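Long-range contact in uncharacterized protein (Leptospirillum rubarum, PDB 3OMD), which is of unknown function and belongs to the DUF5069 family, built in this structure from helices and connecting loops without any strand: residues Arg14-Arg19 with Lys135-Glu140. Sequence-based numbering, arbitrary orientation.
Sequences RSPVDR and KLLDLE
Ser15 OG sits between two polar partners: it donates to Asp138 OD1 at 2.8 Å and accepts from Val17 N at 3.1 Å. The second bond is fairly straight, 161° at the hydrogen, and comes from within the same loop. Because OG stands anti to the backbone N of its own residue (chi1 175°), it lies beside the carbonyl carbon, close to the amide of Val17 two residues on. On the helix side, Asp138 OD1 receives the hydroxyl through its syn lone pair, on the side of the other oxygen, so Asp138 OD2 also comes near, 3.1 Å from Ser15 OG. The same OD1 forms a salt bridge with Arg143 NH1, which gives this buried carboxylate a positive partner as well as the hydroxyl. Replacing Asp138 with an alanine would probably leave the Ser15 hydroxyl without its acceptor and the Arg143 guanidinium without this charge. Next to the polar pair, the ring of Pro16 packs on the helix through CD and CG, CD 3.5 Å from Asp138 OD1 and CG 3.9 Å from Leu137 CD1. Arg28 of helix 26-38 touches both Pro16 and Leu137. The bond from Asp18 N to Ser15 O (3.1 Å) closes a type I beta turn, Ser15 to Asp18, and the loop meets helix 133-140 through this turn, whose first residue, Ser15, also makes an ST turn.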
ATOM      1  N   ARG A  14       3.824   3.997  -4.739  1.00 12.53           N
ATOM      2  CA  ARG A  14       3.417   5.274  -4.130  1.00 12.84           C
ATOM      3  C   ARG A  14       3.174   5.172  -2.627  1.00 11.84           C
ATOM      4  O   ARG A  14       3.014   4.056  -2.070  1.00 12.51           O
ATOM      5  CB  ARG A  14       2.193   5.845  -4.885  1.00 13.41           C
ATOM      6  CG  ARG A  14       2.658   6.454  -6.247  1.00 13.64           C
ATOM      7  CD  ARG A  14       1.507   6.840  -7.160  1.00 14.36           C
ATOM      8  NE  ARG A  14       0.746   5.661  -7.557  1.00 14.10           N
ATOM      9  CZ  ARG A  14      -0.410   5.734  -8.221  1.00 14.32           C
ATOM     10  NH1 ARG A  14      -0.927   6.918  -8.531  1.00 15.00           N
ATOM     11  NH2 ARG A  14      -1.060   4.628  -8.534  1.00 14.20           N
ATOM     12  N   SER A  15       3.154   6.348  -1.991  1.00 11.92           N
ATOM     13  CA  SER A  15       3.054   6.409  -0.543  1.00 12.42           C
ATOM     14  C   SER A  15       1.797   5.734  -0.019  1.00 12.58           C
ATOM     15  O   SER A  15       0.713   5.889  -0.594  1.00 12.74           O
ATOM     16  CB  SER A  15       3.031   7.876  -0.103  1.00 13.64           C
ATOM     17  OG  SER A  15       2.816   7.946   1.306  1.00 13.71           O
ATOM     18  N   PRO A  16       1.901   5.056   1.130  1.00 12.18           N
ATOM     19  CA  PRO A  16       0.707   4.533   1.831  1.00 11.99           C
ATOM     20  C   PRO A  16      -0.378   5.594   1.994  1.00 11.74           C
ATOM     21  O   PRO A  16      -1.561   5.248   2.014  1.00 12.34           O
ATOM     22  CB  PRO A  16       1.267   4.171   3.228  1.00 12.28           C
ATOM     23  CG  PRO A  16       2.681   3.681   2.906  1.00 12.87           C
ATOM     24  CD  PRO A  16       3.159   4.709   1.834  1.00 13.68           C
ATOM     25  N   VAL A  17      -0.000   6.860   2.187  1.00 11.29           N
ATOM     26  CA  VAL A  17      -0.981   7.899   2.532  1.00 13.22           C
ATOM     27  C   VAL A  17      -1.222   8.908   1.382  1.00 13.71           C
ATOM     28  O   VAL A  17      -1.826   9.963   1.602  1.00 15.11           O
ATOM     29  CB  VAL A  17      -0.623   8.592   3.871  1.00 13.01           C
ATOM     30  CG1 VAL A  17      -0.637   7.531   5.029  1.00 14.63           C
ATOM     31  CG2 VAL A  17       0.679   9.391   3.766  1.00 15.85           C
ATOM     32  N   ASP A  18      -0.791   8.532   0.170  1.00 13.13           N
ATOM     33  CA  ASP A  18      -1.100   9.289  -1.057  1.00 13.71           C
ATOM     34  C   ASP A  18      -2.477   8.745  -1.498  1.00 13.04           C
ATOM     35  O   ASP A  18      -2.571   7.697  -2.154  1.00 13.44           O
ATOM     36  CB  ASP A  18      -0.015   9.017  -2.094  1.00 14.81           C
ATOM     37  CG  ASP A  18      -0.231   9.796  -3.395  1.00 15.09           C
ATOM     38  OD1 ASP A  18      -1.263  10.511  -3.532  1.00 15.74           O
ATOM     39  OD2 ASP A  18       0.645   9.645  -4.263  1.00 17.67           O
ATOM     40  N   ARG A  19      -3.549   9.457  -1.117  1.00 12.70           N
ATOM     41  CA  ARG A  19      -4.897   8.845  -1.176  1.00 12.52           C
ATOM     42  C   ARG A  19      -5.525   8.901  -2.575  1.00 12.91           C
ATOM     43  O   ARG A  19      -5.241   9.817  -3.380  1.00 14.09           O
ATOM     44  CB  ARG A  19      -5.824   9.518  -0.166  1.00 12.49           C
ATOM     45  CG  ARG A  19      -5.371   9.282   1.285  1.00 13.12           C
ATOM     46  CD  ARG A  19      -6.263  10.026   2.285  1.00 15.12           C
ATOM     47  NE  ARG A  19      -5.858   9.691   3.653  1.00 17.20           N
ATOM     48  CZ  ARG A  19      -6.364  10.289   4.718  1.00 20.23           C
ATOM     49  NH1 ARG A  19      -7.289  11.253   4.577  1.00 24.65           N
ATOM     50  NH2 ARG A  19      -5.976   9.924   5.935  1.00 22.35           N
ATOM     51  N   LYS A 135       4.692   5.197   8.229  1.00 13.96           N
ATOM     52  CA  LYS A 135       5.674   6.299   8.216  1.00 14.73           C
ATOM     53  C   LYS A 135       7.062   5.755   7.962  1.00 15.12           C
ATOM     54  O   LYS A 135       7.879   6.394   7.274  1.00 15.24           O
ATOM     55  CB  LYS A 135       5.634   7.112   9.509  1.00 16.61           C
ATOM     56  CG  LYS A 135       4.519   8.148   9.534  1.00 22.89           C
ATOM     57  CD  LYS A 135       4.795   9.237  10.575  1.00 29.83           C
ATOM     58  CE  LYS A 135       3.745  10.345  10.576  1.00 35.36           C
ATOM     59  NZ  LYS A 135       3.586  11.066   9.268  1.00 38.02           N
ATOM     60  N   LEU A 136       7.350   4.568   8.485  1.00 14.53           N
ATOM     61  CA  LEU A 136       8.649   3.946   8.208  1.00 14.62           C
ATOM     62  C   LEU A 136       8.811   3.680   6.692  1.00 14.66           C
ATOM     63  O   LEU A 136       9.888   3.893   6.125  1.00 14.79           O
ATOM     64  CB  LEU A 136       8.810   2.652   9.026  1.00 14.78           C
ATOM     65  CG  LEU A 136      10.203   2.020   8.929  1.00 15.21           C
ATOM     66  CD1 LEU A 136      11.253   2.983   9.501  1.00 19.66           C
ATOM     67  CD2 LEU A 136      10.185   0.699   9.720  1.00 18.19           C
ATOM     68  N   LEU A 137       7.743   3.197   6.043  1.00 13.40           N
ATOM     69  CA  LEU A 137       7.798   2.990   4.589  1.00 13.37           C
ATOM     70  C   LEU A 137       8.124   4.303   3.864  1.00 14.26           C
ATOM     71  O   LEU A 137       8.944   4.302   2.940  1.00 15.06           O
ATOM     72  CB  LEU A 137       6.471   2.422   4.086  1.00 12.63           C
ATOM     73  CG  LEU A 137       6.212   0.955   4.458  1.00 12.85           C
ATOM     74  CD1 LEU A 137       4.779   0.576   4.133  1.00 14.98           C
ATOM     75  CD2 LEU A 137       7.167   0.036   3.699  1.00 15.77           C
ATOM     76  N   ASP A 138       7.453   5.406   4.211  1.00 13.87           N
ATOM     77  CA  ASP A 138       7.767   6.680   3.548  1.00 14.84           C
ATOM     78  C   ASP A 138       9.216   7.075   3.801  1.00 15.75           C
ATOM     79  O   ASP A 138       9.862   7.654   2.921  1.00 16.14           O
ATOM     80  CB  ASP A 138       6.831   7.795   4.031  1.00 16.22           C
ATOM     81  CG  ASP A 138       5.558   7.888   3.238  1.00 18.10           C
ATOM     82  OD1 ASP A 138       5.452   7.294   2.146  1.00 17.10           O
ATOM     83  OD2 ASP A 138       4.670   8.610   3.730  1.00 20.52           O
ATOM     84  N   LEU A 139       9.716   6.816   5.016  1.00 15.08           N
ATOM     85  CA  LEU A 139      11.111   7.176   5.326  1.00 16.55           C
ATOM     86  C   LEU A 139      12.055   6.380   4.427  1.00 16.44           C
ATOM     87  O   LEU A 139      12.985   6.974   3.829  1.00 18.49           O
ATOM     88  CB  LEU A 139      11.397   6.878   6.811  1.00 16.83           C
ATOM     89  CG  LEU A 139      12.827   7.126   7.291  1.00 18.19           C
ATOM     90  CD1 LEU A 139      13.052   8.618   7.321  1.00 22.04           C
ATOM     91  CD2 LEU A 139      13.003   6.527   8.692  1.00 21.56           C
ATOM     92  N   GLU A 140      11.826   5.061   4.326  1.00 16.49           N
ATOM     93  CA  GLU A 140      12.703   4.214   3.509  1.00 17.65           C
ATOM     94  C   GLU A 140      12.626   4.634   2.032  1.00 17.69           C
ATOM     95  O   GLU A 140      13.624   4.505   1.280  1.00 19.69           O
ATOM     96  CB  GLU A 140      12.357   2.732   3.676  1.00 18.47           C
ATOM     97  CG  GLU A 140      13.222   1.814   2.785  1.00 22.80           C
ATOM     98  CD  GLU A 140      13.642   0.453   3.388  1.00 26.44           C
ATOM     99  OE1 GLU A 140      13.350   0.140   4.563  1.00 26.39           O
ATOM    100  OE2 GLU A 140      14.320  -0.320   2.647  1.00 31.51           O
TER